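Local atomic coordinates of butyrophilin subfamily 1 member A1 (Bos taurus, PDB entry 4HH8), a protein that probably acts in the secretion of milk-fat droplets and probably inhibits the proliferation and metabolism of activated T cells. Residues 132-137 with 213-218; 15-20 with 36-41; 59-64 with 71-76. The protein carries 1 engineered substitution. One frame throughout, in Å; residues are numbered along the deposited sequence.

Contact 1. Residues 132-137 with 213-218; sequences SDPHIS and QEKEVE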
loop_
_atom_site.group_PDB
_atom_site.type_symbol
_atom_site.label_atom_id
_atom_site.label_comp_id
_atom_site.label_asym_id
_atom_site.label_seq_id
_atom_site.Cartn_x
_atom_site.Cartn_y
_atom_site.Cartn_z
ATOM N N SER A 132 5.152 12.611 6.012
ATOM C CA SER A 132 5.719 13.509 7.021
ATOM C C SER A 132 4.666 14.386 7.655
ATOM O O SER A 132 3.609 14.614 7.036
ATOM C CB SER A 132 6.740 14.437 6.366
ATOM O OG SER A 132 6.150 15.144 5.282
ATOM N N ASP A 133 4.966 14.897 8.857
ATOM C CA ASP A 133 4.190 15.958 9.498
ATOM C C ASP A 133 3.905 17.095 8.524
ATOM O O ASP A 133 4.847 17.699 7.982
ATOM C CB ASP A 133 4.913 16.538 10.723
ATOM C CG ASP A 133 4.954 15.578 11.911
ATOM O OD1 ASP A 133 4.662 14.378 11.778
ATOM O OD2 ASP A 133 5.321 16.027 13.009
ATOM N N PRO A 134 2.606 17.385 8.267
ATOM C CA PRO A 134 2.252 18.443 7.287
ATOM C C PRO A 134 2.708 19.811 7.741
ATOM O O PRO A 134 2.885 20.034 8.928
ATOM C CB PRO A 134 0.725 18.389 7.207
ATOM C CG PRO A 134 0.282 17.489 8.364
ATOM C CD PRO A 134 1.449 16.588 8.686
ATOM N N HIS A 135 2.865 20.725 6.797
ATOM C CA HIS A 135 3.334 22.036 7.119
ATOM C C HIS A 135 2.529 23.054 6.372
ATOM O O HIS A 135 2.267 22.891 5.178
ATOM C CB HIS A 135 4.800 22.200 6.711
ATOM C CG HIS A 135 5.351 23.534 7.083
ATOM N ND1 HIS A 135 5.440 24.574 6.188
ATOM C CD2 HIS A 135 5.749 24.025 8.275
ATOM C CE1 HIS A 135 5.900 25.642 6.810
ATOM N NE2 HIS A 135 6.070 25.343 8.079
ATOM N N ILE A 136 2.171 24.124 7.051
ATOM C CA ILE A 136 1.495 25.220 6.375
ATOM C C ILE A 136 2.367 26.474 6.249
ATOM O O ILE A 136 2.858 26.997 7.231
ATOM C CB ILE A 136 0.119 25.576 7.049
ATOM C CG1 ILE A 136 -0.872 24.421 6.909
ATOM C CG2 ILE A 136 -0.467 26.791 6.398
ATOM C CD1 ILE A 136 -2.146 24.569 7.836
ATOM N N SER A 137 2.528 26.931 5.017
ATOM C CA SER A 137 3.099 28.230 4.670
ATOM C C SER A 137 2.009 29.254 4.587
ATOM O O SER A 137 1.001 29.015 3.933
ATOM C CB SER A 137 3.686 28.170 3.259
ATOM O OG SER A 137 5.041 27.866 3.311
ATOM N N GLN A 213 -5.511 6.499 8.470
ATOM C CA GLN A 213 -4.642 7.269 9.369
ATOM C C GLN A 213 -4.328 8.652 8.787
ATOM O O GLN A 213 -4.057 8.788 7.591
ATOM C CB GLN A 213 -3.327 6.529 9.642
ATOM C CG GLN A 213 -3.458 5.140 10.300
ATOM C CD GLN A 213 -2.108 4.454 10.501
ATOM O OE1 GLN A 213 -1.072 4.986 10.115
ATOM N NE2 GLN A 213 -2.116 3.268 11.109
ATOM N N GLU A 214 -4.333 9.674 9.635
ATOM C CA GLU A 214 -4.033 10.997 9.166
ATOM C C GLU A 214 -3.139 11.749 10.114
ATOM O O GLU A 214 -3.022 11.373 11.297
ATOM C CB GLU A 214 -5.321 11.795 8.971
ATOM C CG GLU A 214 -6.061 12.128 10.246
ATOM C CD GLU A 214 -7.481 12.641 9.964
ATOM O OE1 GLU A 214 -7.830 13.725 10.463
ATOM O OE2 GLU A 214 -8.234 11.974 9.221
ATOM N N LYS A 215 -2.558 12.836 9.594
ATOM C CA LYS A 215 -1.828 13.813 10.396
ATOM C C LYS A 215 -2.351 15.161 10.043
ATOM O O LYS A 215 -2.844 15.358 8.930
ATOM C CB LYS A 215 -0.317 13.787 10.144
ATOM C CG LYS A 215 0.346 12.482 10.476
ATOM C CD LYS A 215 1.834 12.603 10.182
ATOM C CE LYS A 215 2.592 11.307 10.413
ATOM N NZ LYS A 215 4.051 11.579 10.266
ATOM N N GLU A 216 -2.282 16.089 11.000
ATOM C CA GLU A 216 -2.780 17.425 10.748
ATOM C C GLU A 216 -1.877 18.470 11.335
ATOM O O GLU A 216 -0.998 18.180 12.164
ATOM C CB GLU A 216 -4.212 17.613 11.268
ATOM C CG GLU A 216 -4.292 18.004 12.718
ATOM C CD GLU A 216 -5.715 18.057 13.209
ATOM O OE1 GLU A 216 -6.441 17.052 13.052
ATOM O OE2 GLU A 216 -6.093 19.095 13.784
ATOM N N VAL A 217 -2.082 19.691 10.856
ATOM C CA VAL A 217 -1.327 20.821 11.326
ATOM C C VAL A 217 -2.295 21.989 11.363
ATOM O O VAL A 217 -3.123 22.168 10.468
ATOM C CB VAL A 217 -0.071 21.100 10.445
ATOM C CG1 VAL A 217 -0.473 21.537 9.025
ATOM C CG2 VAL A 217 0.853 22.133 11.112
ATOM N N GLU A 218 -2.207 22.752 12.430
ATOM C CA GLU A 218 -3.073 23.903 12.621
ATOM C C GLU A 218 -2.221 25.149 12.476
ATOM O O GLU A 218 -1.080 25.157 12.880
ATOM C CB GLU A 218 -3.701 23.803 14.017
ATOM C CG GLU A 218 -4.769 24.838 14.352
ATOM C CD GLU A 218 -5.810 24.277 15.304
ATOM O OE1 GLU A 218 -5.523 23.239 15.952
ATOM O OE2 GLU A 218 -6.928 24.853 15.380
#
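Lys215 reaches across to residues 132-137 as an almost fully extended chain, with CG beside its own backbone N (chi1 -61°) and every later torsion anti. Its base packs first: Lys215 CB lies 3.6 Å from Pro134 CD, the two side chains crossing at about a right angle. Its tip, NZ, meets Asp133 OD1 at 3.2 Å, nearly along the carboxylate C-O axis, in a salt bridge. NZ also donates to the carbonyl O of Gly131, so the ammonium is held by two oxygens. Both segments belong to the second immunoglobulin domain, where strands 135-140 and 213-220 are the outermost strands of two different sheets of the sandwich. The touching parts run 26° apart, and side chains, not backbone hydrogen bonds, bridge the two sheets here. Val217 CG1 takes the crowded position between backbone N and carbonyl carbon (chi1 66°) and there meets Ile136 CG1 at 3.6 Å and Pro134 CB at 3.8 Å. Ile136 keeps CG1 beside its backbone N and CD1 anti beyond it, which brings CD1 to 3.7 Å from Val217 CG1. Val217 CG2 sits 3.6 Å from Pro134 O, while Pro134 also rests on Cys150, and Ile136 on both Cys150 and its disulfide partner Cys204.

Contact 2. Residues 15-20 with 36-41; sequences FDVIGP and CRLSPN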
loop_
_atom_site.group_PDB
_atom_site.type_symbol
_atom_site.label_atom_id
_atom_site.label_comp_id
_atom_site.label_asym_id
_atom_site.label_seq_id
_atom_site.Cartn_x
_atom_site.Cartn_y
_atom_site.Cartn_z
ATOM N N PHE A 15 -8.900 -30.764 -5.607
ATOM C CA PHE A 15 -8.670 -29.743 -4.595
ATOM C C PHE A 15 -8.923 -28.372 -5.182
ATOM O O PHE A 15 -8.854 -28.190 -6.401
ATOM C CB PHE A 15 -7.222 -29.801 -4.075
ATOM C CG PHE A 15 -6.162 -29.593 -5.139
ATOM C CD1 PHE A 15 -5.838 -28.317 -5.596
ATOM C CD2 PHE A 15 -5.461 -30.675 -5.657
ATOM C CE1 PHE A 15 -4.840 -28.124 -6.566
ATOM C CE2 PHE A 15 -4.448 -30.493 -6.626
ATOM C CZ PHE A 15 -4.146 -29.218 -7.075
ATOM N N ASP A 16 -9.200 -27.410 -4.309
ATOM C CA ASP A 16 -9.187 -26.008 -4.726
ATOM C C ASP A 16 -8.167 -25.202 -3.930
ATOM O O ASP A 16 -7.642 -25.635 -2.889
ATOM C CB ASP A 16 -10.589 -25.351 -4.652
ATOM C CG ASP A 16 -11.601 -26.015 -5.598
ATOM O OD1 ASP A 16 -11.372 -26.011 -6.842
ATOM O OD2 ASP A 16 -12.625 -26.557 -5.088
ATOM N N VAL A 17 -7.889 -24.028 -4.465
ATOM C CA VAL A 17 -6.939 -23.089 -3.902
ATOM C C VAL A 17 -7.753 -21.836 -3.605
ATOM O O VAL A 17 -8.364 -21.285 -4.496
ATOM C CB VAL A 17 -5.815 -22.768 -4.904
ATOM C CG1 VAL A 17 -5.010 -21.561 -4.424
ATOM C CG2 VAL A 17 -4.924 -23.943 -5.075
ATOM N N ILE A 18 -7.745 -21.410 -2.346
ATOM C CA ILE A 18 -8.492 -20.252 -1.904
ATOM C C ILE A 18 -7.569 -19.093 -1.544
ATOM O O ILE A 18 -6.631 -19.274 -0.784
ATOM C CB ILE A 18 -9.334 -20.595 -0.643
ATOM C CG1 ILE A 18 -10.023 -21.947 -0.799
ATOM C CG2 ILE A 18 -10.405 -19.506 -0.403
ATOM C CD1 ILE A 18 -10.767 -22.399 0.453
ATOM N N GLY A 19 -7.843 -17.896 -2.057
ATOM C CA GLY A 19 -7.099 -16.711 -1.628
ATOM C C GLY A 19 -7.771 -16.026 -0.442
ATOM O O GLY A 19 -8.841 -16.443 -0.017
ATOM N N PRO A 20 -7.146 -14.979 0.120
ATOM C CA PRO A 20 -7.793 -14.342 1.292
ATOM C C PRO A 20 -9.113 -13.634 0.965
ATOM O O PRO A 20 -9.310 -13.202 -0.176
ATOM C CB PRO A 20 -6.750 -13.320 1.781
ATOM C CG PRO A 20 -5.491 -13.570 0.942
ATOM C CD PRO A 20 -5.905 -14.293 -0.293
ATOM N N CYS A 36 -2.288 -18.347 0.746
ATOM C CA CYS A 36 -3.279 -19.084 -0.012
ATOM C C CYS A 36 -3.326 -20.469 0.623
ATOM O O CYS A 36 -2.330 -20.928 1.205
ATOM C CB CYS A 36 -2.905 -19.203 -1.478
ATOM S SG CYS A 36 -3.096 -17.707 -2.425
ATOM N N ARG A 37 -4.475 -21.125 0.529
ATOM C CA ARG A 37 -4.640 -22.439 1.148
ATOM C C ARG A 37 -5.418 -23.380 0.254
ATOM O O ARG A 37 -6.220 -22.951 -0.580
ATOM C CB ARG A 37 -5.268 -22.354 2.557
ATOM C CG ARG A 37 -6.621 -21.646 2.611
ATOM C CD ARG A 37 -7.455 -21.925 3.882
ATOM N NE ARG A 37 -8.856 -21.506 3.650
ATOM C CZ ARG A 37 -9.767 -21.212 4.591
ATOM N NH1 ARG A 37 -9.468 -21.277 5.894
ATOM N NH2 ARG A 37 -10.993 -20.837 4.220
ATOM N N LEU A 38 -5.151 -24.668 0.436
ATOM C CA LEU A 38 -5.920 -25.707 -0.226
ATOM C C LEU A 38 -7.274 -25.883 0.440
ATOM O O LEU A 38 -7.385 -25.707 1.656
ATOM C CB LEU A 38 -5.153 -27.036 -0.186
ATOM C CG LEU A 38 -3.973 -27.123 -1.168
ATOM C CD1 LEU A 38 -3.327 -28.516 -1.126
ATOM C CD2 LEU A 38 -4.349 -26.760 -2.609
ATOM N N SER A 39 -8.278 -26.235 -0.371
ATOM C CA SER A 39 -9.564 -26.786 0.082
ATOM C C SER A 39 -9.765 -28.108 -0.649
ATOM O O SER A 39 -9.786 -28.138 -1.880
ATOM C CB SER A 39 -10.749 -25.877 -0.251
ATOM O OG SER A 39 -11.877 -26.210 0.564
ATOM N N PRO A 40 -9.890 -29.211 0.086
ATOM C CA PRO A 40 -9.883 -29.394 1.543
ATOM C C PRO A 40 -8.513 -29.167 2.155
ATOM O O PRO A 40 -7.516 -29.045 1.431
ATOM C CB PRO A 40 -10.261 -30.865 1.701
ATOM C CG PRO A 40 -9.788 -31.468 0.404
ATOM C CD PRO A 40 -10.088 -30.482 -0.629
ATOM N N ASN A 41 -8.458 -29.157 3.482
ATOM C CA ASN A 41 -7.226 -28.848 4.188
ATOM C C ASN A 41 -6.226 -30.014 4.216
ATOM O O ASN A 41 -5.826 -30.505 5.276
ATOM C CB ASN A 41 -7.544 -28.318 5.583
ATOM C CG ASN A 41 -8.445 -29.239 6.362
ATOM O OD1 ASN A 41 -9.278 -29.965 5.794
ATOM N ND2 ASN A 41 -8.269 -29.243 7.671
#
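Strand 16-18 is the first strand of the V-type immunoglobulin domain, and it pairs antiparallel with the end of strand 32-39, their short axes meeting at 147°. Before strand 24-27 the chain leaves this sheet for the opposite one, the sheet switch of the first strand known from V-set domains. Four backbone hydrogen bonds set the register. Asp16 and Ser39 form one hydrogen-bonded pair, with Asp16 N to Ser39 O at 2.6 Å and nearly straight (176° at H). In return, Ser39 N reaches Asp16 O at 2.7 Å from 37° above the carbonyl plane, off the lone-pair direction. Ile18 and Arg37 make the second hydrogen-bonded pair: Ile18 N meets Arg37 O at 2.8 Å almost along the C=O axis, and the returning bond, from Arg37 N to Ile18 O, is longer at 3.1 Å. Between them lies the non-hydrogen-bonded pair of Val17 and Leu38.

Apolar contacts gather on the face of Val17 and Leu38, which looks into the sandwich toward Phe112. Leu38 CD2 touches both Val17 CG2, at 3.8 Å, and CD1 of the Phe15 ring, at 3.7 Å. On the same strand, Cys36 sends SG to the disulfide with Cys110, which joins the two sheets.

On the face of Asp16, Ile18, Arg37 and Ser39 the contact is less buried. Ile18 and Arg37 lie side by side, pointing the same way, so that Ile18 CD1 sits at the edge of the guanidinium near NE and touches Ser39 CB at 3.5 Å.

Contact 3. Residues 59-64 with 71-76; sequences AVFLSR and GEEMAE. Unlike the reference sequence in segment 59-64: Leu62 (reference Val).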
loop_
_atom_site.group_PDB
_atom_site.type_symbol
_atom_site.label_atom_id
_atom_site.label_comp_id
_atom_site.label_asym_id
_atom_site.label_seq_id
_atom_site.Cartn_x
_atom_site.Cartn_y
_atom_site.Cartn_z
ATOM N N ALA A 59 8.628 -16.023 -11.959
ATOM C CA ALA A 59 7.639 -15.932 -10.902
ATOM C C ALA A 59 8.165 -15.053 -9.784
ATOM O O ALA A 59 9.349 -14.745 -9.741
ATOM C CB ALA A 59 7.312 -17.324 -10.365
ATOM N N VAL A 60 7.258 -14.613 -8.911
ATOM C CA VAL A 60 7.626 -13.947 -7.672
ATOM C C VAL A 60 8.337 -14.954 -6.751
ATOM O O VAL A 60 9.343 -14.629 -6.113
ATOM C CB VAL A 60 6.349 -13.363 -6.980
ATOM C CG1 VAL A 60 6.653 -12.847 -5.563
ATOM C CG2 VAL A 60 5.774 -12.280 -7.823
ATOM N N PHE A 61 7.778 -16.163 -6.669
ATOM C CA PHE A 61 8.289 -17.220 -5.802
ATOM C C PHE A 61 7.908 -18.581 -6.402
ATOM O O PHE A 61 6.787 -18.778 -6.926
ATOM C CB PHE A 61 7.810 -17.092 -4.348
ATOM C CG PHE A 61 8.262 -18.236 -3.479
ATOM C CD1 PHE A 61 9.502 -18.206 -2.850
ATOM C CD2 PHE A 61 7.495 -19.377 -3.368
ATOM C CE1 PHE A 61 9.943 -19.292 -2.093
ATOM C CE2 PHE A 61 7.949 -20.469 -2.632
ATOM C CZ PHE A 61 9.170 -20.427 -1.989
ATOM N N LEU A 62 8.873 -19.490 -6.404
ATOM C CA LEU A 62 8.653 -20.822 -6.939
ATOM C C LEU A 62 9.327 -21.884 -6.067
ATOM O O LEU A 62 10.538 -21.831 -5.807
ATOM C CB LEU A 62 9.072 -20.924 -8.410
ATOM C CG LEU A 62 8.765 -22.265 -9.082
ATOM C CD1 LEU A 62 7.274 -22.656 -8.993
ATOM C CD2 LEU A 62 9.277 -22.348 -10.561
ATOM N N SER A 63 8.514 -22.798 -5.553
ATOM C CA SER A 63 9.019 -24.006 -4.907
ATOM C C SER A 63 8.597 -25.198 -5.742
ATOM O O SER A 63 7.439 -25.273 -6.168
ATOM C CB SER A 63 8.427 -24.154 -3.524
ATOM O OG SER A 63 9.073 -25.191 -2.826
ATOM N N ARG A 64 9.525 -26.106 -6.011
ATOM C CA ARG A 64 9.188 -27.456 -6.515
ATOM C C ARG A 64 9.907 -28.510 -5.702
ATOM O O ARG A 64 11.037 -28.308 -5.269
ATOM C CB ARG A 64 9.587 -27.643 -7.970
ATOM C CG ARG A 64 8.590 -27.117 -8.973
ATOM C CD ARG A 64 8.836 -27.773 -10.354
ATOM N NE ARG A 64 8.634 -26.793 -11.425
ATOM C CZ ARG A 64 9.594 -26.013 -11.924
ATOM N NH1 ARG A 64 10.838 -26.105 -11.472
ATOM N NH2 ARG A 64 9.304 -25.140 -12.881
ATOM N N GLY A 71 16.407 -19.563 -9.780
ATOM C CA GLY A 71 16.629 -19.208 -11.166
ATOM C C GLY A 71 15.371 -19.058 -12.007
ATOM O O GLY A 71 15.440 -18.645 -13.174
ATOM N N GLU A 72 14.225 -19.415 -11.434
ATOM C CA GLU A 72 12.951 -19.286 -12.115
ATOM C C GLU A 72 12.141 -18.119 -11.511
ATOM O O GLU A 72 10.981 -17.913 -11.870
ATOM C CB GLU A 72 12.168 -20.589 -12.005
ATOM C CG GLU A 72 12.870 -21.829 -12.583
ATOM C CD GLU A 72 11.895 -22.905 -13.001
ATOM O OE1 GLU A 72 10.832 -22.589 -13.612
ATOM O OE2 GLU A 72 12.189 -24.077 -12.703
ATOM N N GLU A 73 12.760 -17.391 -10.576
ATOM C CA GLU A 73 12.166 -16.222 -9.918
ATOM C C GLU A 73 12.652 -14.914 -10.544
ATOM O O GLU A 73 13.845 -14.775 -10.862
ATOM C CB GLU A 73 12.514 -16.240 -8.434
ATOM C CG GLU A 73 11.977 -17.489 -7.729
ATOM C CD GLU A 73 12.282 -17.535 -6.232
ATOM O OE1 GLU A 73 13.251 -16.903 -5.784
ATOM O OE2 GLU A 73 11.536 -18.212 -5.490
HETATM N N MSE A 74 11.748 -13.955 -10.719
HETATM C CA MSE A 74 12.124 -12.585 -11.114
HETATM C C MSE A 74 13.285 -12.107 -10.274
HETATM O O MSE A 74 13.314 -12.332 -9.048
HETATM C CB MSE A 74 10.970 -11.615 -10.934
HETATM C CG MSE A 74 9.854 -11.765 -11.937
HETATM SE SE MSE A 74 8.231 -10.781 -11.374
HETATM C CE MSE A 74 7.059 -12.225 -11.054
ATOM N N ALA A 75 14.240 -11.445 -10.935
ATOM C CA ALA A 75 15.462 -10.938 -10.273
ATOM C C ALA A 75 15.196 -9.910 -9.172
ATOM O O ALA A 75 15.924 -9.858 -8.178
ATOM C CB ALA A 75 16.468 -10.399 -11.293
ATOM N N GLU A 76 14.159 -9.101 -9.358
ATOM C CA GLU A 76 13.718 -8.127 -8.356
ATOM C C GLU A 76 12.956 -8.742 -7.169
ATOM O O GLU A 76 12.640 -8.039 -6.200
ATOM C CB GLU A 76 12.805 -7.125 -9.022
ATOM C CG GLU A 76 12.014 -7.738 -10.164
ATOM C CD GLU A 76 10.832 -6.892 -10.549
ATOM O OE1 GLU A 76 9.980 -6.680 -9.647
ATOM O OE2 GLU A 76 10.759 -6.458 -11.738
#
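Leu62, a departure from the reference sequence, lays CD2 over one face of the Arg64 guanidinium, toward its rim, and also against the carboxylate of Glu72, where CD2 is 3.4 Å from OE1. The salt bridge beside this methyl is end-on: Arg64 NH1 and NH2 grip both oxygens of Glu72. Glu72 OE2 accepts twice, from Arg64 NH1 at 2.7 Å, above the carboxylate plane, and from Arg64 NH2 on its syn lone pair, while Glu72 OE1 takes a further bond from NH2 at 3.1 Å. The guanidinium and carboxylate planes are turned 40° apart, so the grip is skewed and not coplanar. Residues 71-76 belong to the loop that follows strand 67-68 in the V-set domain and fold back on strand 61-64. A single backbone bridge joins Ala59 and Glu73, with Ala59 N bonded to Glu72 O and Met74 N to Ala59 O at 2.7 Å. Just beyond it, Val60 and Phe61 both face Trp51 in a classic beta bulge. Glu73 extends alongside Phe61, and its OE2 accepts the backbone N-H of Leu62 at 3.1 Å through the anti lone pair. Glu68 brings a like charge near that oxygen, which could raise the proton affinity of either carboxylate. At the far end, selenomethionine Met74 bends at its third torsion (-113°), bringing CE tightly against Val60 CG2, 3.5 Å away.

Read from the N terminus, the three contacts follow one another in series; none crosses or encloses another. Contact 2 comes first, closing the loop through residues 21-35 and fixing strand 16-18 at the edge of one sheet of the V-set domain. Contact 3 then closes the short excursion 65-70, tying strand 61-64 in the other sheet to the loop leading to strand 81-85. These two share a domain, their centres about 21 Å apart, without touching. Contact 1 closes the long span 138-212, which includes most strands of the second domain, and joins edge strands of its two sheets. Its centre lies about 43 Å from that of contact 2 and about 41 Å from that of contact 3.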